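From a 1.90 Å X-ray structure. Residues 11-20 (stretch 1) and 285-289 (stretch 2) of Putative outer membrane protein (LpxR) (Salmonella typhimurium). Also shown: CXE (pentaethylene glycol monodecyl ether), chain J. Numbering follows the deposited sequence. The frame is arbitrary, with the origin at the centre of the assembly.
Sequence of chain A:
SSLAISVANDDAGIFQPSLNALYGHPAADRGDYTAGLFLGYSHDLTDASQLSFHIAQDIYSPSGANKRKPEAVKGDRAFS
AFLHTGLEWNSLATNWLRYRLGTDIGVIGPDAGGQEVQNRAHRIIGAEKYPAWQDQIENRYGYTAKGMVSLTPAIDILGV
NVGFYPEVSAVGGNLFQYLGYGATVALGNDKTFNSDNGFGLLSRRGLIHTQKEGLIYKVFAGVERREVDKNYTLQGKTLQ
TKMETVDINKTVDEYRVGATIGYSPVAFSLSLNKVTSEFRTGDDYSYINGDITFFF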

ATOM      1  N   ASP A  11       9.827   9.712   1.584  1.00 13.32           N
ATOM      2  CA  ASP A  11      10.564  10.489   2.594  1.00 14.09           C
ATOM      3  C   ASP A  11       9.995  10.169   3.977  1.00 12.95           C
ATOM      4  O   ASP A  11       8.867  10.564   4.315  1.00 13.59           O
ATOM      5  CB  ASP A  11      10.469  12.006   2.299  1.00 14.82           C
ATOM      6  CG  ASP A  11      11.137  12.882   3.372  1.00 18.49           C
ATOM      7  OD1 ASP A  11      11.719  12.375   4.352  1.00 19.86           O
ATOM      8  OD2 ASP A  11      11.069  14.120   3.221  1.00 21.43           O
ATOM      9  N   ALA A  12      10.760   9.456   4.792  1.00 12.68           N
ATOM     10  CA  ALA A  12      10.190   8.895   6.027  1.00 13.13           C
ATOM     11  C   ALA A  12      10.438   9.825   7.204  1.00 13.87           C
ATOM     12  O   ALA A  12      10.069   9.499   8.327  1.00 13.10           O
ATOM     13  CB  ALA A  12      10.773   7.476   6.323  1.00 13.02           C
ATOM     14  N   GLY A  13      11.079  10.975   6.950  1.00 14.17           N
ATOM     15  CA  GLY A  13      11.275  11.982   8.001  1.00 13.95           C
ATOM     16  C   GLY A  13      12.037  11.420   9.176  1.00 14.23           C
ATOM     17  O   GLY A  13      13.109  10.862   8.986  1.00 13.55           O
ATOM     18  N   ILE A  14      11.500  11.548  10.395  1.00 14.17           N
ATOM     19  CA  ILE A  14      12.242  11.087  11.575  1.00 15.39           C
ATOM     20  C   ILE A  14      12.412   9.569  11.621  1.00 14.38           C
ATOM     21  O   ILE A  14      13.238   9.057  12.387  1.00 14.46           O
ATOM     22  CB  ILE A  14      11.648  11.556  12.944  1.00 15.78           C
ATOM     23  CG1 ILE A  14      10.226  11.034  13.151  1.00 16.71           C
ATOM     24  CG2 ILE A  14      11.745  13.090  13.089  1.00 18.96           C
ATOM     25  CD1 ILE A  14       9.755  11.037  14.624  1.00 17.25           C
ATOM     26  N   PHE A  15      11.618   8.868  10.815  1.00 13.61           N
ATOM     27  CA  PHE A  15      11.724   7.411  10.681  1.00 13.49           C
ATOM     28  C   PHE A  15      12.673   6.940   9.565  1.00 12.86           C
ATOM     29  O   PHE A  15      12.847   5.722   9.339  1.00 11.80           O
ATOM     30  CB  PHE A  15      10.328   6.796  10.502  1.00 14.49           C
ATOM     31  CG  PHE A  15       9.332   7.221  11.573  1.00 16.11           C
ATOM     32  CD1 PHE A  15       8.304   8.101  11.259  1.00 17.34           C
ATOM     33  CD2 PHE A  15       9.436   6.736  12.880  1.00 20.09           C
ATOM     34  CE1 PHE A  15       7.376   8.500  12.223  1.00 20.59           C
ATOM     35  CE2 PHE A  15       8.516   7.138  13.861  1.00 20.92           C
ATOM     36  CZ  PHE A  15       7.493   8.023  13.517  1.00 19.37           C
ATOM     37  N   GLN A  16      13.313   7.887   8.878  1.00 12.32           N
ATOM     38  CA  GLN A  16      14.258   7.518   7.826  1.00 12.40           C
ATOM     39  C   GLN A  16      15.458   6.682   8.294  1.00 12.74           C
ATOM     40  O   GLN A  16      15.850   5.721   7.616  1.00 12.27           O
ATOM     41  CB  GLN A  16      14.777   8.765   7.084  1.00 12.73           C
ATOM     42  CG  GLN A  16      15.410   8.403   5.735  1.00 11.78           C
ATOM     43  CD  GLN A  16      14.369   8.038   4.682  1.00 12.77           C
ATOM     44  OE1 GLN A  16      13.463   8.827   4.384  1.00 14.64           O
ATOM     45  NE2 GLN A  16      14.501   6.840   4.103  1.00 10.59           N
ATOM     46  N   PRO A  17      16.098   7.071   9.424  1.00 13.78           N
ATOM     47  CA  PRO A  17      17.187   6.203   9.843  1.00 13.55           C
ATOM     48  C   PRO A  17      16.744   4.770  10.151  1.00 13.21           C
ATOM     49  O   PRO A  17      17.514   3.857   9.900  1.00 13.53           O
ATOM     50  CB  PRO A  17      17.717   6.872  11.102  1.00 13.69           C
ATOM     51  CG  PRO A  17      17.288   8.354  10.976  1.00 15.65           C
ATOM     52  CD  PRO A  17      15.950   8.263  10.295  1.00 13.87           C
ATOM     53  N   SER A  18      15.544   4.572  10.708  1.00 13.13           N
ATOM     54  CA  SER A  18      15.055   3.217  10.975  1.00 13.57           C
ATOM     55  C   SER A  18      14.812   2.487   9.652  1.00 12.46           C
ATOM     56  O   SER A  18      15.243   1.351   9.477  1.00 11.91           O
ATOM     57  CB  SER A  18      13.769   3.228  11.803  1.00 13.29           C
ATOM     58  OG  SER A  18      14.026   3.810  13.071  1.00 18.03           O
ATOM     59  N   LEU A  19      14.121   3.154   8.729  1.00 12.49           N
ATOM     60  CA  LEU A  19      13.871   2.576   7.385  1.00 11.23           C
ATOM     61  C   LEU A  19      15.164   2.186   6.645  1.00 11.37           C
ATOM     62  O   LEU A  19      15.251   1.091   6.040  1.00 11.17           O
ATOM     63  CB  LEU A  19      13.022   3.542   6.531  1.00 10.79           C
ATOM     64  CG  LEU A  19      12.406   2.996   5.233  1.00 10.44           C
ATOM     65  CD1 LEU A  19      11.322   1.944   5.546  1.00  7.94           C
ATOM     66  CD2 LEU A  19      11.838   4.189   4.431  1.00  8.87           C
ATOM     67  N   ASN A  20      16.151   3.080   6.689  1.00 11.99           N
ATOM     68  CA  ASN A  20      17.489   2.843   6.082  1.00 13.22           C
ATOM     69  C   ASN A  20      18.237   1.705   6.746  1.00 14.45           C
ATOM     70  O   ASN A  20      18.880   0.917   6.068  1.00 14.25           O
ATOM     71  CB  ASN A  20      18.386   4.086   6.149  1.00 12.66           C
ATOM     72  CG  ASN A  20      17.870   5.227   5.317  1.00 13.94           C
ATOM     73  OD1 ASN A  20      16.956   5.061   4.518  1.00 13.86           O
ATOM     74  ND2 ASN A  20      18.449   6.397   5.505  1.00 12.09           N
ATOM     75  N   TYR A 285      12.755  -0.336  -3.680  1.00 10.85           N
ATOM     76  CA  TYR A 285      12.501   0.951  -3.086  1.00  9.97           C
ATOM     77  C   TYR A 285      11.781   0.821  -1.752  1.00  9.59           C
ATOM     78  O   TYR A 285      11.011  -0.115  -1.546  1.00  9.47           O
ATOM     79  CB  TYR A 285      11.719   1.862  -4.048  1.00  9.70           C
ATOM     80  CG  TYR A 285      10.337   1.374  -4.426  1.00  8.75           C
ATOM     81  CD1 TYR A 285      10.154   0.571  -5.558  1.00  9.28           C
ATOM     82  CD2 TYR A 285       9.199   1.770  -3.704  1.00  8.12           C
ATOM     83  CE1 TYR A 285       8.882   0.148  -5.957  1.00  9.61           C
ATOM     84  CE2 TYR A 285       7.887   1.344  -4.094  1.00 10.45           C
ATOM     85  CZ  TYR A 285       7.746   0.534  -5.224  1.00 11.11           C
ATOM     86  OH  TYR A 285       6.508   0.085  -5.669  1.00 12.40           O
ATOM     87  N   SER A 286      12.069   1.745  -0.856  1.00  9.15           N
ATOM     88  CA  SER A 286      11.479   1.736   0.505  1.00  9.66           C
ATOM     89  C   SER A 286      10.633   2.992   0.766  1.00  9.63           C
ATOM     90  O   SER A 286      10.894   4.093   0.236  1.00  9.20           O
ATOM     91  CB  SER A 286      12.571   1.620   1.577  1.00  8.98           C
ATOM     92  OG  SER A 286      13.485   2.709   1.480  1.00 13.74           O
ATOM     93  N   TYR A 287       9.630   2.827   1.616  1.00  9.45           N
ATOM     94  CA  TYR A 287       8.764   3.933   1.979  1.00  9.64           C
ATOM     95  C   TYR A 287       8.081   3.587   3.294  1.00  9.82           C
ATOM     96  O   TYR A 287       8.173   2.437   3.784  1.00 10.21           O
ATOM     97  CB  TYR A 287       7.714   4.185   0.879  1.00 10.06           C
ATOM     98  CG  TYR A 287       6.743   3.030   0.627  1.00 11.49           C
ATOM     99  CD1 TYR A 287       7.073   1.972  -0.209  1.00 11.09           C
ATOM    100  CD2 TYR A 287       5.491   3.026   1.227  1.00  9.17           C
ATOM    101  CE1 TYR A 287       6.153   0.920  -0.434  1.00 10.77           C
ATOM    102  CE2 TYR A 287       4.577   1.985   1.030  1.00  9.33           C
ATOM    103  CZ  TYR A 287       4.907   0.959   0.206  1.00 12.51           C
ATOM    104  OH  TYR A 287       3.954  -0.011   0.052  1.00 16.66           O
ATOM    105  N   ILE A 288       7.392   4.565   3.860  1.00 10.31           N
ATOM    106  CA  ILE A 288       6.597   4.308   5.056  1.00 11.11           C
ATOM    107  C   ILE A 288       5.153   4.671   4.824  1.00 10.72           C
ATOM    108  O   ILE A 288       4.825   5.411   3.901  1.00 10.33           O
ATOM    109  CB  ILE A 288       7.084   5.097   6.278  1.00 12.25           C
ATOM    110  CG1 ILE A 288       6.951   6.617   6.042  1.00 13.87           C
ATOM    111  CG2 ILE A 288       8.525   4.694   6.643  1.00 14.91           C
ATOM    112  CD1 ILE A 288       6.998   7.451   7.305  1.00 17.85           C
ATOM    113  N   ASN A 289       4.288   4.127   5.662  1.00 11.60           N
ATOM    114  CA  ASN A 289       2.978   4.732   5.845  1.00 12.29           C
ATOM    115  C   ASN A 289       2.747   4.968   7.342  1.00 12.37           C
ATOM    116  O   ASN A 289       3.228   4.189   8.182  1.00 10.59           O
ATOM    117  CB  ASN A 289       1.845   3.964   5.110  1.00 13.43           C
ATOM    118  CG  ASN A 289       1.677   2.515   5.563  1.00 16.92           C
ATOM    119  OD1 ASN A 289       2.353   1.604   5.062  1.00 18.71           O
ATOM    120  ND2 ASN A 289       0.738   2.285   6.482  1.00 18.73           N
TER
HETATM  121  C1  CXE J 304       8.313  -2.256  14.194  1.00 24.77           C
HETATM  122  C2  CXE J 304       8.292  -0.747  14.088  1.00 25.53           C
HETATM  123  C3  CXE J 304       9.563  -0.189  14.705  1.00 24.93           C
HETATM  124  C4  CXE J 304       9.684   1.300  14.443  1.00 26.96           C
HETATM  125  C5  CXE J 304      10.903   1.865  15.153  1.00 26.36           C
HETATM  126  C6  CXE J 304      11.077   3.335  14.804  1.00 28.38           C
HETATM  127  C7  CXE J 304      11.974   4.070  15.797  1.00 29.43           C
HETATM  128  C8  CXE J 304      11.727   5.566  15.685  1.00 30.10           C
HETATM  129  C9  CXE J 304      12.970   6.369  16.029  1.00 32.09           C
HETATM  130  C10 CXE J 304      12.665   7.856  15.958  1.00 33.21           C
HETATM  131  O11 CXE J 304      13.620   8.532  16.766  1.00 37.22           O
HETATM  132  C12 CXE J 304      13.399   9.943  16.836  1.00 36.03           C
HETATM  133  C13 CXE J 304      14.650  10.570  17.431  1.00 38.23           C
HETATM  134  O   HOH W   1      13.008   5.889   1.638  1.00 10.62           O
HETATM  135  O   HOH W   2      15.560   2.122   2.927  1.00 14.75           O

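The loop, 3-10 turn and beginning of a helix formed by residues 11–20 pack against strand 285–289 almost entirely through shape, with no direct hydrogen bond between them and 268 Å² of surface buried, both sides summed. The centre of the contact is Ile 288, whose CA-to-CB bond points toward the first stretch and whose branched side chain is the main bump on the strand. It fits a hollow lined by Ala 12, Phe 15 and Leu 19. Its CG2 methyl lies 3.6 Å from CB of Ala 12 and 4.0 Å from CD2 of Leu 19, while CD1 reaches 4.2 Å from CD1 of Phe 15, meeting the ring obliquely. At Ala 12, whose side chain is a single methyl, CA lies 5.9 Å from CA of Ile 288.

Leu 19 is the complementary bump on the helix. With chi1 t and chi2 p, its side chain spreads over the strand: CD1 rests 3.6 Å from O of Tyr 287, and CD2 lies 3.7 Å from OG of Ser 286. Ser 286, small and with its CA-to-CB bond toward the first stretch, meets this methyl, whereas the Tyr 287 CA-to-CB bond points away, so its backbone forms part of the floor.

Water supplies the polar links. Water 1 accepts from NE2 of Gln 16 (3.0 Å) and can donate to O of Ser 286 (3.1 Å), one of several acceptors in its reach; water 2 lies 2.6 Å from OG of Ser 286 and donates a weak bond to O of Leu 19 (3.3 Å). Within the first stretch, Gln 16 ties loop to helix, accepting at OE1 from N of Ala 12 (2.8 Å) and donating through NE2 to OD1 of Asn 20 (3.1 Å). The detergent packs at the edge of the Phe 15 ring, its C8 3.8 Å from CD2 of Phe 15.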